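Local coordinates for protein tryptophanyl-tRNA synthetase (Cryptosporidium parvum Iowa II, PDB 3HV0) that probably catalyses the ATP-dependent attachment of L-tryptophan to tRNA(Trp), this portion of the longer protein carrying its class I catalytic domain, at residues H49-I55 against R321-D327; S85-V90 against S275-N279; Y160-L164 against S209-I213. The contacts are given in a common frame with arbitrary orientation. Residues are numbered along the deposited sequence.

Contact 1 of 3, residues H49-I55 against R321-D327; sequences HFFRRNI and RFLMEDD
Arg-53, the residue most covered here, reaches from a short helical turn to the C-terminal end of another helix. Residues 49-52 form a weakly bonded helix closed by a Schellman motif: Asn-54 takes positive phi (56°), with Asn-54 N bonded to Phe-51 O (2.9 Å) and Ile-55 N to Phe-50 O (3.0 Å). Opposite, the helix ends at 323, Met-324 turns out of it, and Asp-326 N-caps the next helix through OD2 to Lys-329 N. The segments run in opposing senses, CA pairs being His-49/Glu-325 (7.6 Å), Phe-50/Phe-322 (7.1 Å) and Arg-53/Arg-321 (7.3 Å).

With chi1 and chi2 both m and chi3 t, the long Arg-53 side chain presents its planar guanidinium to several acceptors edge-on. Arg-53 NH1 and NH2 donate to Met-324 O (3.3 and 3.2 Å), NH1 also donates weakly to Arg-321 O (2.8 Å), and NH2 makes a 2.5 Å salt bridge to Asp-327 OD2; Arg-52 NH2 joins weakly at Asp-327 OD1 (3.1 Å). In exchange Arg-321 NH2 donates to Arg-53 O (3.3 Å). Phe-322 (chi1 m) supplies the apolar half: Ile-55 CD1 sits over its ring face, 3.3 Å from the centroid, a CH-pi contact backed by Val-94. The arrangement is a salt-bridge network where the junction of helices 315-323 and 327-339 meets the turn into strand 56-60 of the central mixed sheet.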
loop_
_atom_site.group_PDB
_atom_site.type_symbol
_atom_site.label_atom_id
_atom_site.label_comp_id
_atom_site.label_asym_id
_atom_site.label_seq_id
_atom_site.Cartn_x
_atom_site.Cartn_y
_atom_site.Cartn_z
ATOM N N HIS A 49 -15.052 -32.156 -14.581
ATOM C CA HIS A 49 -16.032 -32.717 -13.661
ATOM C C HIS A 49 -16.424 -31.805 -12.473
ATOM O O HIS A 49 -17.512 -31.974 -11.939
ATOM C CB HIS A 49 -15.622 -34.132 -13.191
ATOM C CG HIS A 49 -14.321 -34.183 -12.454
ATOM N ND1 HIS A 49 -13.103 -34.248 -13.096
ATOM C CD2 HIS A 49 -14.048 -34.183 -11.128
ATOM C CE1 HIS A 49 -12.137 -34.283 -12.197
ATOM N NE2 HIS A 49 -12.686 -34.250 -10.997
ATOM N N PHE A 50 -15.615 -30.820 -12.078
ATOM C CA PHE A 50 -16.095 -29.890 -11.032
ATOM C C PHE A 50 -17.380 -29.158 -11.440
ATOM O O PHE A 50 -18.059 -28.552 -10.600
ATOM C CB PHE A 50 -15.041 -28.850 -10.612
ATOM C CG PHE A 50 -13.808 -29.440 -9.979
ATOM C CD1 PHE A 50 -13.816 -30.707 -9.399
ATOM C CD2 PHE A 50 -12.629 -28.731 -9.968
ATOM C CE1 PHE A 50 -12.674 -31.232 -8.850
ATOM C CE2 PHE A 50 -11.496 -29.261 -9.399
ATOM C CZ PHE A 50 -11.519 -30.510 -8.847
ATOM N N PHE A 51 -17.698 -29.185 -12.724
ATOM C CA PHE A 51 -18.934 -28.612 -13.188
ATOM C C PHE A 51 -20.057 -29.589 -12.892
ATOM O O PHE A 51 -20.977 -29.264 -12.137
ATOM C CB PHE A 51 -18.873 -28.344 -14.682
ATOM C CG PHE A 51 -18.144 -27.067 -15.070
ATOM C CD1 PHE A 51 -18.678 -25.825 -14.760
ATOM C CD2 PHE A 51 -16.976 -27.117 -15.826
ATOM C CE1 PHE A 51 -18.058 -24.681 -15.169
ATOM C CE2 PHE A 51 -16.357 -25.968 -16.235
ATOM C CZ PHE A 51 -16.899 -24.754 -15.909
ATOM N N ARG A 52 -19.954 -30.793 -13.464
ATOM C CA ARG A 52 -20.958 -31.855 -13.299
ATOM C C ARG A 52 -21.316 -32.124 -11.837
ATOM O O ARG A 52 -22.477 -32.331 -11.509
ATOM C CB ARG A 52 -20.484 -33.179 -13.933
ATOM C CG ARG A 52 -19.882 -33.039 -15.338
ATOM C CD ARG A 52 -19.883 -34.368 -16.114
ATOM N NE ARG A 52 -19.079 -35.408 -15.461
ATOM C CZ ARG A 52 -17.757 -35.587 -15.602
ATOM N NH1 ARG A 52 -17.015 -34.787 -16.374
ATOM N NH2 ARG A 52 -17.164 -36.591 -14.952
ATOM N N ARG A 53 -20.321 -32.118 -10.961
ATOM C CA ARG A 53 -20.530 -32.490 -9.565
ATOM C C ARG A 53 -20.947 -31.283 -8.708
ATOM O O ARG A 53 -21.108 -31.413 -7.500
ATOM C CB ARG A 53 -19.250 -33.117 -8.980
ATOM C CG ARG A 53 -18.524 -34.146 -9.853
ATOM C CD ARG A 53 -19.062 -35.526 -9.675
ATOM N NE ARG A 53 -18.479 -36.505 -10.606
ATOM C CZ ARG A 53 -17.311 -37.126 -10.437
ATOM N NH1 ARG A 53 -16.537 -36.869 -9.369
ATOM N NH2 ARG A 53 -16.911 -38.006 -11.347
ATOM N N ASN A 54 -21.097 -30.117 -9.336
ATOM C CA ASN A 54 -21.434 -28.844 -8.642
ATOM C C ASN A 54 -20.451 -28.467 -7.524
ATOM O O ASN A 54 -20.840 -28.011 -6.446
ATOM C CB ASN A 54 -22.887 -28.851 -8.116
ATOM C CG ASN A 54 -23.908 -29.197 -9.205
ATOM O OD1 ASN A 54 -23.936 -28.588 -10.269
ATOM N ND2 ASN A 54 -24.741 -30.187 -8.937
ATOM N N ILE A 55 -19.171 -28.657 -7.809
ATOM C CA ILE A 55 -18.091 -28.262 -6.918
ATOM C C ILE A 55 -17.800 -26.796 -7.195
ATOM O O ILE A 55 -17.602 -26.019 -6.276
ATOM C CB ILE A 55 -16.788 -29.084 -7.162
ATOM C CG1 ILE A 55 -17.023 -30.586 -6.990
ATOM C CG2 ILE A 55 -15.666 -28.602 -6.223
ATOM C CD1 ILE A 55 -17.102 -31.057 -5.563
ATOM N N ARG A 321 -15.646 -37.334 -4.141
ATOM C CA ARG A 321 -16.395 -36.624 -5.183
ATOM C C ARG A 321 -15.509 -35.635 -5.949
ATOM O O ARG A 321 -15.669 -35.470 -7.158
ATOM C CB ARG A 321 -17.610 -35.916 -4.579
ATOM C CG ARG A 321 -18.652 -36.891 -4.050
ATOM C CD ARG A 321 -19.891 -36.214 -3.511
ATOM N NE ARG A 321 -20.778 -35.791 -4.591
ATOM C CZ ARG A 321 -20.852 -34.556 -5.084
ATOM N NH1 ARG A 321 -20.091 -33.577 -4.601
ATOM N NH2 ARG A 321 -21.704 -34.296 -6.071
ATOM N N PHE A 322 -14.569 -35.012 -5.238
ATOM C CA PHE A 322 -13.615 -34.071 -5.820
ATOM C C PHE A 322 -12.544 -34.821 -6.596
ATOM O O PHE A 322 -12.115 -34.376 -7.659
ATOM C CB PHE A 322 -12.916 -33.232 -4.734
ATOM C CG PHE A 322 -13.815 -32.238 -4.049
ATOM C CD1 PHE A 322 -14.853 -32.661 -3.235
ATOM C CD2 PHE A 322 -13.605 -30.884 -4.187
ATOM C CE1 PHE A 322 -15.683 -31.758 -2.589
ATOM C CE2 PHE A 322 -14.435 -29.966 -3.534
ATOM C CZ PHE A 322 -15.477 -30.412 -2.735
ATOM N N LEU A 323 -12.107 -35.958 -6.052
ATOM C CA LEU A 323 -10.932 -36.671 -6.563
ATOM C C LEU A 323 -11.236 -37.667 -7.692
ATOM O O LEU A 323 -10.522 -37.707 -8.693
ATOM C CB LEU A 323 -10.208 -37.393 -5.416
ATOM C CG LEU A 323 -9.178 -36.570 -4.634
ATOM C CD1 LEU A 323 -9.737 -35.252 -4.149
ATOM C CD2 LEU A 323 -8.670 -37.379 -3.455
ATOM N N MET A 324 -12.286 -38.471 -7.539
ATOM C CA MET A 324 -12.472 -39.624 -8.426
ATOM C C MET A 324 -12.911 -39.251 -9.837
ATOM O O MET A 324 -14.060 -38.891 -10.063
ATOM C CB MET A 324 -13.435 -40.653 -7.825
ATOM C CG MET A 324 -12.753 -41.659 -6.903
ATOM S SD MET A 324 -13.533 -43.261 -6.945
ATOM C CE MET A 324 -15.242 -42.788 -6.732
ATOM N N GLU A 325 -11.985 -39.370 -10.782
ATOM C CA GLU A 325 -12.279 -39.139 -12.202
ATOM C C GLU A 325 -13.147 -40.243 -12.828
ATOM O O GLU A 325 -13.631 -40.082 -13.949
ATOM C CB GLU A 325 -10.971 -38.973 -12.997
ATOM C CG GLU A 325 -10.364 -37.573 -12.871
ATOM C CD GLU A 325 -8.856 -37.570 -12.629
ATOM O OE1 GLU A 325 -8.123 -38.333 -13.302
ATOM O OE2 GLU A 325 -8.403 -36.790 -11.761
ATOM N N ASP A 326 -13.340 -41.353 -12.115
ATOM C CA ASP A 326 -14.188 -42.440 -12.599
ATOM C C ASP A 326 -15.604 -42.295 -12.033
ATOM O O ASP A 326 -15.818 -42.474 -10.833
ATOM C CB ASP A 326 -13.588 -43.794 -12.199
ATOM C CG ASP A 326 -14.093 -44.948 -13.064
ATOM O OD1 ASP A 326 -13.238 -45.684 -13.604
ATOM O OD2 ASP A 326 -15.329 -45.126 -13.203
ATOM N N ASP A 327 -16.564 -41.971 -12.898
ATOM C CA ASP A 327 -17.962 -41.797 -12.481
ATOM C C ASP A 327 -18.559 -43.110 -11.993
ATOM O O ASP A 327 -19.132 -43.178 -10.905
ATOM C CB ASP A 327 -18.829 -41.263 -13.634
ATOM C CG ASP A 327 -18.678 -39.765 -13.855
ATOM O OD1 ASP A 327 -18.611 -39.355 -15.032
ATOM O OD2 ASP A 327 -18.634 -38.991 -12.870
#

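Contact 2 of 3, residues S85-V90 against S275-N279; sequences SESLHV and SIFVN
Two irregular loops meet through a single antiparallel bridge, with His-89 and Phe-277 as its non-hydrogen-bonded pair (CA-CA 4.2 Å). Two backbone bonds flank them: Val-278 N donates to Leu-88 O (3.1 Å, 164°) and Val-90 N to Ile-276 O (2.9 Å, 150°). The same carbonyls take CA-H...O contacts, Phe-277 CA to Leu-88 O at 3.5 Å and His-89 CA to Ile-276 O at 3.3 Å. Residues 89-92 read HVGH, the class I HIGH signature, while 275-279 follow the disordered loop carrying KMSAS, the counterpart of KMSKS; the bridge thus ties together the surroundings of both ATP-site signatures. Leu-88 N and Phe-277 N are satisfied by the carboxylates of Asp-141 and Asp-280, and Val-278 O by Thr-359 OG1. Small hydroxyls serve the tight turn: Ser-85 OG (chi1 p) donates to Ser-87 O (2.6 Å) and also meets Arg-81. Ser-87 OG (chi1 t) donates weakly to Asn-279 OD1 (3.3 Å). The His-89 (chi1 m) and Phe-277 (chi1 m) rings meet obliquely, centroids 4.8 Å apart and planes at 48°.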
loop_
_atom_site.group_PDB
_atom_site.type_symbol
_atom_site.label_atom_id
_atom_site.label_comp_id
_atom_site.label_asym_id
_atom_site.label_seq_id
_atom_site.Cartn_x
_atom_site.Cartn_y
_atom_site.Cartn_z
ATOM N N SER A 85 0.771 -21.290 5.656
ATOM C CA SER A 85 1.450 -22.560 5.939
ATOM C C SER A 85 2.439 -22.814 4.824
ATOM O O SER A 85 2.271 -22.317 3.711
ATOM C CB SER A 85 0.444 -23.718 6.014
ATOM O OG SER A 85 -0.086 -24.035 4.731
ATOM N N GLU A 86 3.464 -23.598 5.126
ATOM C CA GLU A 86 4.537 -23.859 4.176
ATOM C C GLU A 86 4.069 -24.710 3.000
ATOM O O GLU A 86 4.595 -24.561 1.890
ATOM C CB GLU A 86 5.732 -24.516 4.854
ATOM C CG GLU A 86 7.027 -24.273 4.091
ATOM C CD GLU A 86 8.235 -24.906 4.741
ATOM O OE1 GLU A 86 8.741 -24.334 5.737
ATOM O OE2 GLU A 86 8.687 -25.963 4.227
ATOM N N SER A 87 3.083 -25.579 3.236
ATOM C CA SER A 87 2.509 -26.397 2.172
ATOM C C SER A 87 1.008 -26.155 1.983
ATOM O O SER A 87 0.288 -25.796 2.904
ATOM C CB SER A 87 2.767 -27.870 2.456
ATOM O OG SER A 87 2.414 -28.642 1.322
ATOM N N LEU A 88 0.542 -26.338 0.761
ATOM C CA LEU A 88 -0.878 -26.199 0.451
ATOM C C LEU A 88 -1.638 -27.424 0.948
ATOM O O LEU A 88 -1.125 -28.544 0.860
ATOM C CB LEU A 88 -1.085 -26.028 -1.056
ATOM C CG LEU A 88 -1.112 -24.563 -1.550
ATOM C CD1 LEU A 88 0.098 -23.744 -1.069
ATOM C CD2 LEU A 88 -1.237 -24.511 -3.069
ATOM N N HIS A 89 -2.849 -27.210 1.484
ATOM C CA HIS A 89 -3.764 -28.334 1.775
ATOM C C HIS A 89 -4.229 -28.877 0.432
ATOM O O HIS A 89 -4.128 -28.200 -0.599
ATOM C CB HIS A 89 -4.999 -27.919 2.584
ATOM C CG HIS A 89 -4.692 -27.174 3.851
ATOM N ND1 HIS A 89 -5.302 -25.982 4.179
ATOM C CD2 HIS A 89 -3.857 -27.460 4.877
ATOM C CE1 HIS A 89 -4.852 -25.561 5.352
ATOM N NE2 HIS A 89 -3.972 -26.440 5.797
ATOM N N VAL A 90 -4.751 -30.093 0.431
ATOM C CA VAL A 90 -5.306 -30.653 -0.790
ATOM C C VAL A 90 -6.573 -29.889 -1.187
ATOM O O VAL A 90 -6.920 -29.823 -2.379
ATOM C CB VAL A 90 -5.576 -32.166 -0.641
ATOM C CG1 VAL A 90 -6.075 -32.767 -1.939
ATOM C CG2 VAL A 90 -4.299 -32.878 -0.219
ATOM N N SER A 275 -4.852 -30.871 8.653
ATOM C CA SER A 275 -5.550 -31.473 7.516
ATOM C C SER A 275 -4.517 -31.940 6.485
ATOM O O SER A 275 -3.306 -31.759 6.670
ATOM C CB SER A 275 -6.503 -30.463 6.887
ATOM O OG SER A 275 -5.781 -29.332 6.425
ATOM N N ILE A 276 -5.002 -32.515 5.391
ATOM C CA ILE A 276 -4.150 -33.218 4.420
ATOM C C ILE A 276 -3.294 -32.244 3.560
ATOM O O ILE A 276 -3.831 -31.463 2.760
ATOM C CB ILE A 276 -5.041 -34.120 3.509
ATOM C CG1 ILE A 276 -4.548 -35.542 3.456
ATOM C CG2 ILE A 276 -5.061 -33.631 2.110
ATOM C CD1 ILE A 276 -4.627 -36.240 4.808
ATOM N N PHE A 277 -1.973 -32.265 3.737
ATOM C CA PHE A 277 -1.096 -31.428 2.916
ATOM C C PHE A 277 -0.559 -32.194 1.702
ATOM O O PHE A 277 -0.421 -33.414 1.733
ATOM C CB PHE A 277 0.067 -30.878 3.735
ATOM C CG PHE A 277 -0.349 -30.007 4.887
ATOM C CD1 PHE A 277 -0.496 -28.632 4.724
ATOM C CD2 PHE A 277 -0.557 -30.550 6.144
ATOM C CE1 PHE A 277 -0.855 -27.816 5.804
ATOM C CE2 PHE A 277 -0.921 -29.745 7.224
ATOM C CZ PHE A 277 -1.077 -28.378 7.051
ATOM N N VAL A 278 -0.241 -31.472 0.629
ATOM C CA VAL A 278 0.279 -32.123 -0.585
ATOM C C VAL A 278 1.648 -32.767 -0.399
ATOM O O VAL A 278 2.028 -33.608 -1.207
ATOM C CB VAL A 278 0.357 -31.157 -1.793
ATOM C CG1 VAL A 278 -1.029 -30.665 -2.175
ATOM C CG2 VAL A 278 1.282 -30.007 -1.492
ATOM N N ASN A 279 2.386 -32.374 0.643
ATOM C CA ASN A 279 3.672 -33.007 0.967
ATOM C C ASN A 279 3.595 -34.049 2.094
ATOM O O ASN A 279 4.624 -34.433 2.653
ATOM C CB ASN A 279 4.716 -31.950 1.314
ATOM C CG ASN A 279 4.450 -31.268 2.640
ATOM O OD1 ASN A 279 3.316 -31.205 3.110
ATOM N ND2 ASN A 279 5.500 -30.738 3.244
#

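Contact 3 of 3, residues Y160-L164 against S209-I213; sequences YIAEL and SFPHI
Tyr-160 lies alongside Phe-210 with its ring plane only 18° from parallel, but the two rings are slid so far apart (centroids 5.5 Å) that they barely overlap; Tyr-160 CE2 and Phe-210 CE1 touch at 3.6 Å. The pair sits in the region that links the two halves of the Rossmann fold, between strands 152-156 and 222-227, probably corresponding to the connective insertion (CP1) of class I synthetases. Helix 157-174 carries Tyr-160 and is kinked here: the N atoms of Ala-162 and Glu-163 lack bonds to the preceding turn, while Leu-164 N bonds Tyr-160 O at 3.3 Å. Its face bearing Ile-161 and Ala-162 packs on the same two residues of the second subunit, so the contact lies beside the dimer interface.

A tyrosine suits this position because the flat ring fills space while the side chain, with chi1 t, carries its hydroxyl to a backbone acceptor: Tyr-160 OH donates to Ser-209 O (2.9 Å). Just beyond, Phe-210 occupies the N-cap position of helix 211-214, and Pro-211, having no amide hydrogen, suits the first turn, where backbone NH groups have no preceding turn to bond. At the more exposed border His-212 (chi1 m) donates from NE2 to Glu-163 OE2 (3.2 Å), a His-carboxylate hydrogen bond. The backbones draw nearest at Leu-164 and Ser-209, CA atoms 5.5 Å apart. Ser-209 OG is held by Asp-167 and Ala-203 O, while Ser-209 CB rests 3.7 Å from Leu-164 CD2.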
loop_
_atom_site.group_PDB
_atom_site.type_symbol
_atom_site.label_atom_id
_atom_site.label_comp_id
_atom_site.label_asym_id
_atom_site.label_seq_id
_atom_site.Cartn_x
_atom_site.Cartn_y
_atom_site.Cartn_z
ATOM N N TYR A 160 5.426 -7.179 -5.949
ATOM C CA TYR A 160 4.700 -6.585 -7.077
ATOM C C TYR A 160 3.817 -5.429 -6.652
ATOM O O TYR A 160 3.063 -4.904 -7.470
ATOM C CB TYR A 160 3.847 -7.660 -7.754
ATOM C CG TYR A 160 3.306 -7.301 -9.129
ATOM C CD1 TYR A 160 4.156 -7.134 -10.207
ATOM C CD2 TYR A 160 1.943 -7.173 -9.347
ATOM C CE1 TYR A 160 3.666 -6.814 -11.467
ATOM C CE2 TYR A 160 1.449 -6.836 -10.578
ATOM C CZ TYR A 160 2.312 -6.667 -11.644
ATOM O OH TYR A 160 1.812 -6.349 -12.884
ATOM N N ILE A 161 3.936 -5.010 -5.394
ATOM C CA ILE A 161 3.055 -4.009 -4.821
ATOM C C ILE A 161 3.044 -2.688 -5.609
ATOM O O ILE A 161 1.998 -2.064 -5.767
ATOM C CB ILE A 161 3.397 -3.741 -3.311
ATOM C CG1 ILE A 161 2.383 -2.771 -2.711
ATOM C CG2 ILE A 161 4.806 -3.217 -3.122
ATOM C CD1 ILE A 161 0.988 -3.322 -2.687
ATOM N N ALA A 162 4.209 -2.271 -6.099
ATOM C CA ALA A 162 4.341 -1.012 -6.813
ATOM C C ALA A 162 3.560 -1.009 -8.086
ATOM O O ALA A 162 2.964 -0.005 -8.437
ATOM C CB ALA A 162 5.802 -0.734 -7.121
ATOM N N GLU A 163 3.569 -2.125 -8.806
ATOM C CA GLU A 163 2.731 -2.244 -10.005
ATOM C C GLU A 163 1.238 -2.207 -9.652
ATOM O O GLU A 163 0.446 -1.697 -10.427
ATOM C CB GLU A 163 3.071 -3.507 -10.775
ATOM C CG GLU A 163 4.483 -3.508 -11.379
ATOM C CD GLU A 163 4.628 -2.626 -12.602
ATOM O OE1 GLU A 163 3.611 -2.323 -13.267
ATOM O OE2 GLU A 163 5.780 -2.260 -12.921
ATOM N N LEU A 164 0.848 -2.736 -8.496
ATOM C CA LEU A 164 -0.566 -2.683 -8.073
ATOM C C LEU A 164 -0.982 -1.341 -7.436
ATOM O O LEU A 164 -2.177 -0.990 -7.412
ATOM C CB LEU A 164 -0.879 -3.816 -7.077
ATOM C CG LEU A 164 -0.716 -5.255 -7.631
ATOM C CD1 LEU A 164 -0.935 -6.276 -6.529
ATOM C CD2 LEU A 164 -1.638 -5.501 -8.817
ATOM N N SER A 209 -3.726 -3.321 -14.040
ATOM C CA SER A 209 -2.718 -3.700 -13.022
ATOM C C SER A 209 -1.580 -4.579 -13.533
ATOM O O SER A 209 -0.693 -4.959 -12.757
ATOM C CB SER A 209 -3.387 -4.377 -11.851
ATOM O OG SER A 209 -4.136 -3.420 -11.140
ATOM N N PHE A 210 -1.612 -4.902 -14.827
ATOM C CA PHE A 210 -0.559 -5.689 -15.467
ATOM C C PHE A 210 -0.170 -5.038 -16.787
ATOM O O PHE A 210 -0.449 -5.579 -17.850
ATOM C CB PHE A 210 -1.010 -7.145 -15.696
ATOM C CG PHE A 210 -1.366 -7.866 -14.441
ATOM C CD1 PHE A 210 -0.374 -8.434 -13.652
ATOM C CD2 PHE A 210 -2.679 -7.945 -14.017
ATOM C CE1 PHE A 210 -0.689 -9.092 -12.472
ATOM C CE2 PHE A 210 -2.991 -8.598 -12.835
ATOM C CZ PHE A 210 -1.997 -9.172 -12.066
ATOM N N PRO A 211 0.473 -3.859 -16.715
ATOM C CA PRO A 211 0.911 -3.171 -17.934
ATOM C C PRO A 211 1.852 -4.004 -18.828
ATOM O O PRO A 211 1.792 -3.871 -20.053
ATOM C CB PRO A 211 1.621 -1.918 -17.395
ATOM C CG PRO A 211 1.951 -2.230 -15.988
ATOM C CD PRO A 211 0.889 -3.135 -15.505
ATOM N N HIS A 212 2.678 -4.870 -18.227
ATOM C CA HIS A 212 3.692 -5.620 -18.980
ATOM C C HIS A 212 3.163 -6.877 -19.669
ATOM O O HIS A 212 3.940 -7.578 -20.316
ATOM C CB HIS A 212 4.901 -5.999 -18.115
ATOM C CG HIS A 212 5.478 -4.860 -17.337
ATOM N ND1 HIS A 212 5.776 -3.639 -17.901
ATOM C CD2 HIS A 212 5.808 -4.761 -16.026
ATOM C CE1 HIS A 212 6.255 -2.831 -16.966
ATOM N NE2 HIS A 212 6.287 -3.489 -15.817
ATOM N N ILE A 213 1.870 -7.172 -19.546
ATOM C CA ILE A 213 1.230 -8.130 -20.470
ATOM C C ILE A 213 0.137 -7.520 -21.338
ATOM O O ILE A 213 0.055 -7.834 -22.530
ATOM C CB ILE A 213 0.659 -9.403 -19.779
ATOM C CG1 ILE A 213 0.496 -9.228 -18.280
ATOM C CG2 ILE A 213 1.579 -10.550 -19.984
ATOM C CD1 ILE A 213 0.293 -10.548 -17.556
#

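In the fold
The three contacts are nested along the chain: contact 1 encloses contact 2, which encloses contact 3. Contacts 1 and 2 are neighbours, centres about 21 Å and nearest atoms about 5 Å apart, and helices 93-106 and 344-367 help connect them: the first starts just after the HVGH signature and packs on contact 1, and the second touches both contacts. Contact 3 lies about 35 Å, centre to centre, from contact 1, across the chain's centre, and about 29 Å, also between centres, from contact 2. Bound tryptophan is about 9 Å from the side chains of His-89 (contact 2) and Leu-164 (contact 3), and about 14 Å from that of Phe-50 (contact 1).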